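Local coordinates for C-glycoside 3-oxidase (PDB 7DVE), which oxidises the C3 hydroxyl of the sugar in C-glycosides such as isoorientin and mangiferin, using bound FAD and reducing oxygen to hydrogen peroxide, at residues R134-E139 / P334-M339; G142-T147 / V449-A454; M339-Q344 / H409-R414. All blocks are in the same frame, centred on the assembly; numbering follows the deposited sequence.

How the contacts relate
Contacts 1 and 3 both hold the turn that joins strands 330-333 and 341-347. Loop 134-139 meets it in contact 1, helix 406-424 in contact 3; M339 belongs to both, and their centres are 11 Å apart. Contact 1, partly buried, is the polar one: the carboxylates of D137 and D337 accept from backbone amides, and D337 also from the S138 hydroxyl, around a buried F335 and E139. Contact 3 lies at the surface and has no direct hydrogen bond across, but a water and the packing of R414. Contact 2, also partly buried, is wholly apolar; it follows contact 1 along the chain through 142-147, yet its centre is 17 Å away, against loop 449-454.

Contact 1: residues R134-E139 / P334-M339; sequences RPNDSE and PFTDDM
A type I beta turn, T336 to M339, connects antiparallel strands 330-333 and 341-347 of the large antiparallel sheet in this GMC oxidoreductase; the turn and the F335 before it meet loop 134-139 through D137, S138 and N136. The bond from D337 N to D137 OD2 (3.1 Å) is almost straight at 176° and uses the anti lone pair of the carboxylate. In the other direction, D337 OD1 accepts from both S138 N (3.0 Å) and S138 OG, which approach on its syn side from opposite faces of the carboxylate plane. The two aspartates bring like charges near each other, D137 OD2 lying 4.1 Å from D337 OD1, a repulsion that these donors are likely to ease. Further back, N136 ND2 donates to F335 O at 2.8 Å, close to the direction of the carbonyl bond. Behind this polar edge the carboxylate of E139 stacks on the F335 ring, their planes 12° apart, and E139 CG sits over the same face, 3.7 Å from the ring centroid, as a CH-pi contact. A chi1 of 177° sets F335 CG anti to the backbone N; CB already points toward loop 134-139. The buried glutamate, its side chain about 11 Å from the FAD, does not lack donors: OE2 takes the amides of A486 and C487. Its other oxygen, OE1, is gripped from the anti side by N136 N at 2.8 Å.

Contact 2: residues G142-T147 / V449-A454; sequences GFLDET and VRMGLA
A sulfur at the edge of the F143 ring, from M451, and a leucine over its face, L453, make up most of this contact, and no hydrogen bond crosses it. M451 SD lies 5.0 Å from the centroid of the F143 ring and 77° off its normal, an edge-on Met-aromatic contact whose closest carbon is F143 CE1, 3.8 Å from that sulfur. M451 CG also lies in the ring plane at this edge, 4.0 Å from F143 CZ. L453 comes to the ring differently: its CG stands over one face, 3.9 Å above the plane and displaced toward the rim, nearest to F143 CG, in a CH-pi contact. A chi1 of 52° puts F143 CG in the crowded position between backbone N and carbonyl carbon; the ring beyond it meets L453 with a face and M451 with an edge. The short helix 142-145 thus lays an aromatic side chain against loop 449-454, which leads from strand 427-436 toward strand 473-475, an outer strand of the parallel Rossmann-type sheet. An alanine in place of F143 would probably open a gap beside M451 SD and take away the face on which L453 CG rests, leaving both side chains more room to turn. The same sulfur also touches L144 CD1, at 4.0 Å. L144 and M451 also both pack on L496 of helix 490-510, while backbone bonds tie V449 to G479 and M451 to V480, just past the FAD-binding N478.

Contact 3: residues M339-Q344 / H409-R414; sequences MPFHGQ and HATIDR
A water joins P340 to T411: it donates to P340 O at 2.7 Å and lies 3.1 Å from T411 OG1, a hydroxyl set anti to its backbone N. P340 is the centre of an inverse gamma turn, closed by F341 N bonding to M339 O, and this turn leads into strand 341-347 where helix 406-424 runs past. T411 and R414, three residues apart on the helix, receive the turn. F341 meets both with the far end of its ring. CZ comes as near as 3.3 Å to R414 CB, and CE1 approaches T411 O equally closely, oblique approaches that make for tight packing. F341 chi1 (-29°) is displaced from a staggered value, consistent with a ring pressed between neighbours; P340 CD lies over one face and M339 CE at its edge, in plane. Beyond CB the R414 chain bends at chi3 (68°). Its guanidinium stands nearly perpendicular to the F341 ring, with planes 80° apart, and CZ of the phenyl sits over the rim of one guanidinium face. The charged group thus rests on the turn rather than pairing with an acid across this contact. NH1 lies 3.6 Å from P340 CD, while NH2 donates to the carbonyl of D338, just before the turn. The cation would probably polarise the carbonyl of D338. M339, bent at chi2, brings SD to 3.5 Å from R414 NH2.

Contact 1: residues R134-E139 / P334-M339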
loop_
_atom_site.group_PDB
_atom_site.type_symbol
_atom_site.label_atom_id
_atom_site.label_comp_id
_atom_site.label_asym_id
_atom_site.label_seq_id
_atom_site.Cartn_x
_atom_site.Cartn_y
_atom_site.Cartn_z
ATOM N N ARG A 134 9.939 5.802 -6.506
ATOM C CA ARG A 134 10.526 4.638 -7.144
ATOM C C ARG A 134 11.586 4.044 -6.226
ATOM O O ARG A 134 12.238 4.779 -5.480
ATOM C CB ARG A 134 11.158 5.024 -8.479
ATOM C CG ARG A 134 10.142 5.302 -9.584
ATOM C CD ARG A 134 10.825 5.636 -10.892
ATOM N NE ARG A 134 9.853 5.916 -11.943
ATOM C CZ ARG A 134 9.954 5.466 -13.185
ATOM N NH1 ARG A 134 10.979 4.718 -13.570
ATOM N NH2 ARG A 134 8.997 5.764 -14.065
ATOM N N PRO A 135 11.762 2.725 -6.231
ATOM C CA PRO A 135 12.862 2.134 -5.467
ATOM C C PRO A 135 14.201 2.540 -6.067
ATOM O O PRO A 135 14.326 2.749 -7.276
ATOM C CB PRO A 135 12.625 0.628 -5.605
ATOM C CG PRO A 135 11.865 0.486 -6.899
ATOM C CD PRO A 135 11.003 1.714 -6.989
ATOM N N ASN A 136 15.207 2.648 -5.201
ATOM C CA ASN A 136 16.561 3.018 -5.593
ATOM C C ASN A 136 17.563 1.979 -5.085
ATOM O O ASN A 136 17.319 1.297 -4.087
ATOM C CB ASN A 136 16.898 4.416 -5.058
ATOM C CG ASN A 136 18.152 5.004 -5.687
ATOM O OD1 ASN A 136 18.581 4.596 -6.781
ATOM N ND2 ASN A 136 18.731 6.000 -5.018
ATOM N N ASP A 137 18.684 1.853 -5.780
ATOM C CA ASP A 137 19.838 1.032 -5.339
ATOM C C ASP A 137 19.349 -0.366 -4.935
ATOM O O ASP A 137 18.587 -0.987 -5.690
ATOM C CB ASP A 137 20.592 1.813 -4.256
ATOM C CG ASP A 137 21.433 2.967 -4.825
ATOM O OD1 ASP A 137 21.412 3.199 -6.063
ATOM O OD2 ASP A 137 22.128 3.641 -4.027
ATOM N N SER A 138 19.724 -0.887 -3.760
ATOM C CA SER A 138 19.417 -2.267 -3.371
ATOM C C SER A 138 17.926 -2.537 -3.161
ATOM O O SER A 138 17.538 -3.707 -3.162
ATOM C CB SER A 138 20.195 -2.657 -2.096
ATOM O OG SER A 138 19.729 -1.906 -0.963
ATOM N N GLU A 139 17.076 -1.520 -3.013
ATOM C CA GLU A 139 15.642 -1.817 -3.011
ATOM C C GLU A 139 15.123 -2.347 -4.343
ATOM O O GLU A 139 13.981 -2.823 -4.383
ATOM C CB GLU A 139 14.784 -0.592 -2.676
ATOM C CG GLU A 139 15.385 0.434 -1.759
ATOM C CD GLU A 139 14.478 1.651 -1.635
ATOM O OE1 GLU A 139 14.506 2.510 -2.542
ATOM O OE2 GLU A 139 13.716 1.742 -0.658
ATOM N N PRO A 334 15.510 10.824 -0.950
ATOM C CA PRO A 334 15.582 9.446 -1.451
ATOM C C PRO A 334 16.556 8.557 -0.696
ATOM O O PRO A 334 17.599 8.993 -0.206
ATOM C CB PRO A 334 16.027 9.622 -2.908
ATOM C CG PRO A 334 15.544 11.009 -3.263
ATOM C CD PRO A 334 15.710 11.825 -2.012
ATOM N N PHE A 335 16.156 7.287 -0.601
ATOM C CA PHE A 335 17.018 6.184 -0.197
ATOM C C PHE A 335 18.251 6.063 -1.100
ATOM O O PHE A 335 18.151 6.143 -2.327
ATOM C CB PHE A 335 16.193 4.891 -0.254
ATOM C CG PHE A 335 16.967 3.636 0.067
ATOM C CD1 PHE A 335 17.775 3.015 -0.902
ATOM C CD2 PHE A 335 16.871 3.054 1.334
ATOM C CE1 PHE A 335 18.478 1.856 -0.598
ATOM C CE2 PHE A 335 17.565 1.887 1.633
ATOM C CZ PHE A 335 18.376 1.288 0.670
ATOM N N THR A 336 19.418 5.841 -0.480
ATOM C CA THR A 336 20.624 5.363 -1.161
ATOM C C THR A 336 21.284 4.282 -0.312
ATOM O O THR A 336 21.151 4.272 0.916
ATOM C CB THR A 336 21.650 6.478 -1.430
ATOM O OG1 THR A 336 22.113 7.028 -0.189
ATOM C CG2 THR A 336 21.054 7.588 -2.306
ATOM N N ASP A 337 21.999 3.367 -0.975
ATOM C CA ASP A 337 22.692 2.297 -0.257
ATOM C C ASP A 337 23.540 2.852 0.884
ATOM O O ASP A 337 23.607 2.259 1.970
ATOM C CB ASP A 337 23.577 1.496 -1.217
ATOM C CG ASP A 337 22.810 0.430 -1.972
ATOM O OD1 ASP A 337 21.608 0.290 -1.708
ATOM O OD2 ASP A 337 23.391 -0.264 -2.829
ATOM N N ASP A 338 24.187 3.998 0.652
ATOM C CA ASP A 338 25.032 4.652 1.644
ATOM C C ASP A 338 24.220 5.322 2.761
ATOM O O ASP A 338 24.730 5.475 3.878
ATOM C CB ASP A 338 25.896 5.694 0.943
ATOM C CG ASP A 338 26.313 5.265 -0.484
ATOM O OD1 ASP A 338 27.102 4.295 -0.643
ATOM O OD2 ASP A 338 25.770 5.866 -1.459
ATOM N N MET A 339 22.980 5.749 2.477
ATOM C CA MET A 339 22.115 6.440 3.443
ATOM C C MET A 339 20.742 5.774 3.432
ATOM O O MET A 339 19.777 6.330 2.896
ATOM C CB MET A 339 21.976 7.927 3.104
ATOM C CG MET A 339 23.115 8.844 3.506
ATOM S SD MET A 339 23.547 8.661 5.228
ATOM C CE MET A 339 22.229 9.656 5.958
#

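Contact 2: residues G142-T147 / V449-A454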
loop_
_atom_site.group_PDB
_atom_site.type_symbol
_atom_site.label_atom_id
_atom_site.label_comp_id
_atom_site.label_asym_id
_atom_site.label_seq_id
_atom_site.Cartn_x
_atom_site.Cartn_y
_atom_site.Cartn_z
ATOM N N GLY A 142 16.569 -6.787 -8.964
ATOM C CA GLY A 142 17.650 -6.752 -9.931
ATOM C C GLY A 142 17.348 -7.508 -11.209
ATOM O O GLY A 142 17.699 -7.051 -12.303
ATOM N N PHE A 143 16.722 -8.684 -11.102
ATOM C CA PHE A 143 16.446 -9.424 -12.328
ATOM C C PHE A 143 15.409 -8.721 -13.190
ATOM O O PHE A 143 15.347 -8.983 -14.394
ATOM C CB PHE A 143 16.023 -10.870 -12.043
ATOM C CG PHE A 143 14.900 -11.028 -11.048
ATOM C CD1 PHE A 143 13.572 -10.923 -11.446
ATOM C CD2 PHE A 143 15.176 -11.342 -9.723
ATOM C CE1 PHE A 143 12.536 -11.103 -10.535
ATOM C CE2 PHE A 143 14.141 -11.525 -8.800
ATOM C CZ PHE A 143 12.822 -11.405 -9.204
ATOM N N LEU A 144 14.612 -7.830 -12.609
ATOM C CA LEU A 144 13.743 -6.980 -13.403
ATOM C C LEU A 144 14.460 -5.736 -13.897
ATOM O O LEU A 144 14.154 -5.263 -14.989
ATOM C CB LEU A 144 12.501 -6.583 -12.596
ATOM C CG LEU A 144 11.553 -7.748 -12.310
ATOM C CD1 LEU A 144 10.291 -7.245 -11.653
ATOM C CD2 LEU A 144 11.240 -8.539 -13.597
ATOM N N ASP A 145 15.416 -5.212 -13.115
ATOM C CA ASP A 145 16.143 -4.002 -13.491
ATOM C C ASP A 145 17.117 -4.244 -14.640
ATOM O O ASP A 145 17.357 -3.337 -15.447
ATOM C CB ASP A 145 16.900 -3.445 -12.285
ATOM C CG ASP A 145 17.032 -1.923 -12.330
ATOM O OD1 ASP A 145 16.346 -1.294 -13.154
ATOM O OD2 ASP A 145 17.825 -1.349 -11.556
ATOM N N GLU A 146 17.691 -5.445 -14.731
ATOM C CA GLU A 146 18.718 -5.700 -15.735
ATOM C C GLU A 146 18.154 -5.671 -17.148
ATOM O O GLU A 146 18.851 -5.259 -18.079
ATOM C CB GLU A 146 19.410 -7.042 -15.464
ATOM C CG GLU A 146 18.478 -8.260 -15.498
ATOM C CD GLU A 146 19.151 -9.565 -15.052
ATOM O OE1 GLU A 146 20.393 -9.581 -14.876
ATOM O OE2 GLU A 146 18.427 -10.572 -14.859
ATOM N N THR A 147 16.915 -6.108 -17.334
ATOM C CA THR A 147 16.312 -6.110 -18.659
ATOM C C THR A 147 15.779 -4.756 -19.083
ATOM O O THR A 147 15.374 -4.615 -20.242
ATOM C CB THR A 147 15.165 -7.121 -18.720
ATOM O OG1 THR A 147 14.132 -6.728 -17.796
ATOM C CG2 THR A 147 15.661 -8.540 -18.431
ATOM N N VAL A 449 4.745 -13.144 0.089
ATOM C CA VAL A 449 4.490 -13.960 -1.095
ATOM C C VAL A 449 5.441 -13.521 -2.197
ATOM O O VAL A 449 5.020 -13.237 -3.321
ATOM C CB VAL A 449 3.020 -13.856 -1.541
ATOM C CG1 VAL A 449 2.131 -14.628 -0.567
ATOM C CG2 VAL A 449 2.580 -12.403 -1.624
ATOM N N ARG A 450 6.731 -13.487 -1.880
ATOM C CA ARG A 450 7.710 -12.786 -2.701
ATOM C C ARG A 450 7.971 -13.504 -4.024
ATOM O O ARG A 450 7.934 -14.739 -4.118
ATOM C CB ARG A 450 9.023 -12.624 -1.920
ATOM C CG ARG A 450 9.419 -13.872 -1.241
ATOM C CD ARG A 450 10.920 -14.109 -1.137
ATOM N NE ARG A 450 11.663 -13.282 -0.193
ATOM C CZ ARG A 450 12.810 -13.660 0.356
ATOM N NH1 ARG A 450 13.324 -14.856 0.118
ATOM N NH2 ARG A 450 13.474 -12.805 1.129
ATOM N N MET A 451 8.258 -12.706 -5.048
ATOM C CA MET A 451 8.613 -13.244 -6.346
ATOM C C MET A 451 10.093 -13.604 -6.368
ATOM O O MET A 451 10.915 -12.978 -5.690
ATOM C CB MET A 451 8.279 -12.233 -7.450
ATOM C CG MET A 451 9.244 -11.056 -7.556
ATOM S SD MET A 451 9.094 -10.171 -9.129
ATOM C CE MET A 451 7.362 -10.417 -9.531
ATOM N N GLY A 452 10.429 -14.645 -7.139
ATOM C CA GLY A 452 11.808 -15.035 -7.317
ATOM C C GLY A 452 12.027 -15.550 -8.725
ATOM O O GLY A 452 11.078 -15.745 -9.498
ATOM N N LEU A 453 13.298 -15.770 -9.058
ATOM C CA LEU A 453 13.596 -16.187 -10.422
ATOM C C LEU A 453 13.292 -17.665 -10.645
ATOM O O LEU A 453 13.001 -18.068 -11.777
ATOM C CB LEU A 453 15.059 -15.892 -10.750
ATOM C CG LEU A 453 15.344 -14.844 -11.815
ATOM C CD1 LEU A 453 16.835 -14.845 -12.145
ATOM C CD2 LEU A 453 14.497 -15.113 -13.050
ATOM N N ALA A 454 13.346 -18.478 -9.588
ATOM C CA ALA A 454 13.234 -19.926 -9.701
ATOM C C ALA A 454 12.427 -20.481 -8.538
ATOM O O ALA A 454 12.338 -19.872 -7.472
ATOM C CB ALA A 454 14.610 -20.592 -9.722
#

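Contact 3: residues M339-Q344 / H409-R414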
loop_
_atom_site.group_PDB
_atom_site.type_symbol
_atom_site.label_atom_id
_atom_site.label_comp_id
_atom_site.label_asym_id
_atom_site.label_seq_id
_atom_site.Cartn_x
_atom_site.Cartn_y
_atom_site.Cartn_z
ATOM N N MET A 339 22.980 5.749 2.477
ATOM C CA MET A 339 22.115 6.440 3.443
ATOM C C MET A 339 20.742 5.774 3.432
ATOM O O MET A 339 19.777 6.330 2.896
ATOM C CB MET A 339 21.976 7.927 3.104
ATOM C CG MET A 339 23.115 8.844 3.506
ATOM S SD MET A 339 23.547 8.661 5.228
ATOM C CE MET A 339 22.229 9.656 5.958
ATOM N N PRO A 340 20.617 4.583 4.031
ATOM C CA PRO A 340 19.509 3.678 3.674
ATOM C C PRO A 340 18.196 3.961 4.405
ATOM O O PRO A 340 17.619 3.089 5.060
ATOM C CB PRO A 340 20.096 2.299 4.013
ATOM C CG PRO A 340 21.045 2.550 5.116
ATOM C CD PRO A 340 21.607 3.934 4.911
ATOM N N PHE A 341 17.667 5.179 4.226
ATOM C CA PHE A 341 16.358 5.556 4.739
ATOM C C PHE A 341 15.559 6.276 3.666
ATOM O O PHE A 341 16.086 7.123 2.938
ATOM C CB PHE A 341 16.476 6.457 5.984
ATOM C CG PHE A 341 17.715 6.208 6.766
ATOM C CD1 PHE A 341 17.804 5.114 7.598
ATOM C CD2 PHE A 341 18.822 7.028 6.612
ATOM C CE1 PHE A 341 18.988 4.846 8.295
ATOM C CE2 PHE A 341 20.005 6.772 7.298
ATOM C CZ PHE A 341 20.091 5.680 8.144
ATOM N N HIS A 342 14.279 5.950 3.573
ATOM C CA HIS A 342 13.370 6.749 2.762
ATOM C C HIS A 342 12.821 7.868 3.644
ATOM O O HIS A 342 12.291 7.600 4.727
ATOM C CB HIS A 342 12.244 5.891 2.200
ATOM C CG HIS A 342 11.042 6.673 1.787
ATOM N ND1 HIS A 342 10.957 7.315 0.570
ATOM C CD2 HIS A 342 9.884 6.943 2.441
ATOM C CE1 HIS A 342 9.790 7.924 0.480
ATOM N NE2 HIS A 342 9.116 7.708 1.600
ATOM N N GLY A 343 12.966 9.116 3.204
ATOM C CA GLY A 343 12.532 10.266 3.975
ATOM C C GLY A 343 11.421 11.012 3.260
ATOM O O GLY A 343 11.461 11.193 2.043
ATOM N N GLN A 344 10.439 11.456 4.020
ATOM C CA GLN A 344 9.471 12.357 3.444
ATOM C C GLN A 344 9.167 13.439 4.461
ATOM O O GLN A 344 9.107 13.176 5.667
ATOM C CB GLN A 344 8.190 11.635 3.003
ATOM C CG GLN A 344 7.542 10.778 4.052
ATOM C CD GLN A 344 6.589 9.755 3.449
ATOM O OE1 GLN A 344 6.930 9.021 2.499
ATOM N NE2 GLN A 344 5.385 9.700 4.001
ATOM N N HIS A 409 18.512 -2.489 14.743
ATOM C CA HIS A 409 18.655 -1.458 15.772
ATOM C C HIS A 409 19.688 -0.414 15.371
ATOM O O HIS A 409 19.494 0.789 15.602
ATOM C CB HIS A 409 19.046 -2.097 17.102
ATOM C CG HIS A 409 17.901 -2.719 17.840
ATOM N ND1 HIS A 409 17.885 -4.052 18.198
ATOM C CD2 HIS A 409 16.756 -2.184 18.326
ATOM C CE1 HIS A 409 16.766 -4.316 18.851
ATOM N NE2 HIS A 409 16.069 -3.198 18.948
ATOM N N ALA A 410 20.803 -0.868 14.794
ATOM C CA ALA A 410 21.824 0.043 14.288
ATOM C C ALA A 410 21.261 0.979 13.218
ATOM O O ALA A 410 21.501 2.198 13.247
ATOM C CB ALA A 410 23.012 -0.774 13.746
ATOM N N THR A 411 20.502 0.440 12.257
ATOM C CA THR A 411 19.977 1.327 11.208
ATOM C C THR A 411 18.896 2.263 11.746
ATOM O O THR A 411 18.770 3.400 11.268
ATOM C CB THR A 411 19.443 0.533 10.005
ATOM O OG1 THR A 411 19.233 1.434 8.917
ATOM C CG2 THR A 411 18.106 -0.110 10.298
ATOM N N ILE A 412 18.126 1.823 12.741
ATOM C CA ILE A 412 17.131 2.695 13.355
ATOM C C ILE A 412 17.808 3.860 14.080
ATOM O O ILE A 412 17.365 5.011 13.992
ATOM C CB ILE A 412 16.227 1.859 14.289
ATOM C CG1 ILE A 412 15.321 0.945 13.446
ATOM C CG2 ILE A 412 15.427 2.750 15.249
ATOM C CD1 ILE A 412 14.480 0.001 14.262
ATOM N N ASP A 413 18.900 3.584 14.800
ATOM C CA ASP A 413 19.639 4.661 15.457
ATOM C C ASP A 413 20.164 5.673 14.445
ATOM O O ASP A 413 20.075 6.897 14.657
ATOM C CB ASP A 413 20.773 4.061 16.286
ATOM C CG ASP A 413 20.262 3.374 17.559
ATOM O OD1 ASP A 413 19.053 3.480 17.854
ATOM O OD2 ASP A 413 21.058 2.715 18.264
ATOM N N ARG A 414 20.704 5.177 13.328
ATOM C CA ARG A 414 21.074 6.074 12.236
ATOM C C ARG A 414 19.889 6.933 11.805
ATOM O O ARG A 414 19.998 8.162 11.690
ATOM C CB ARG A 414 21.631 5.266 11.054
ATOM C CG ARG A 414 23.020 4.689 11.284
ATOM C CD ARG A 414 23.608 4.043 10.011
ATOM N NE ARG A 414 23.914 5.015 8.966
ATOM C CZ ARG A 414 24.205 4.704 7.708
ATOM N NH1 ARG A 414 24.212 3.447 7.286
ATOM N NH2 ARG A 414 24.502 5.677 6.850
HETATM O O HOH W 1 17.499 0.814 6.462
#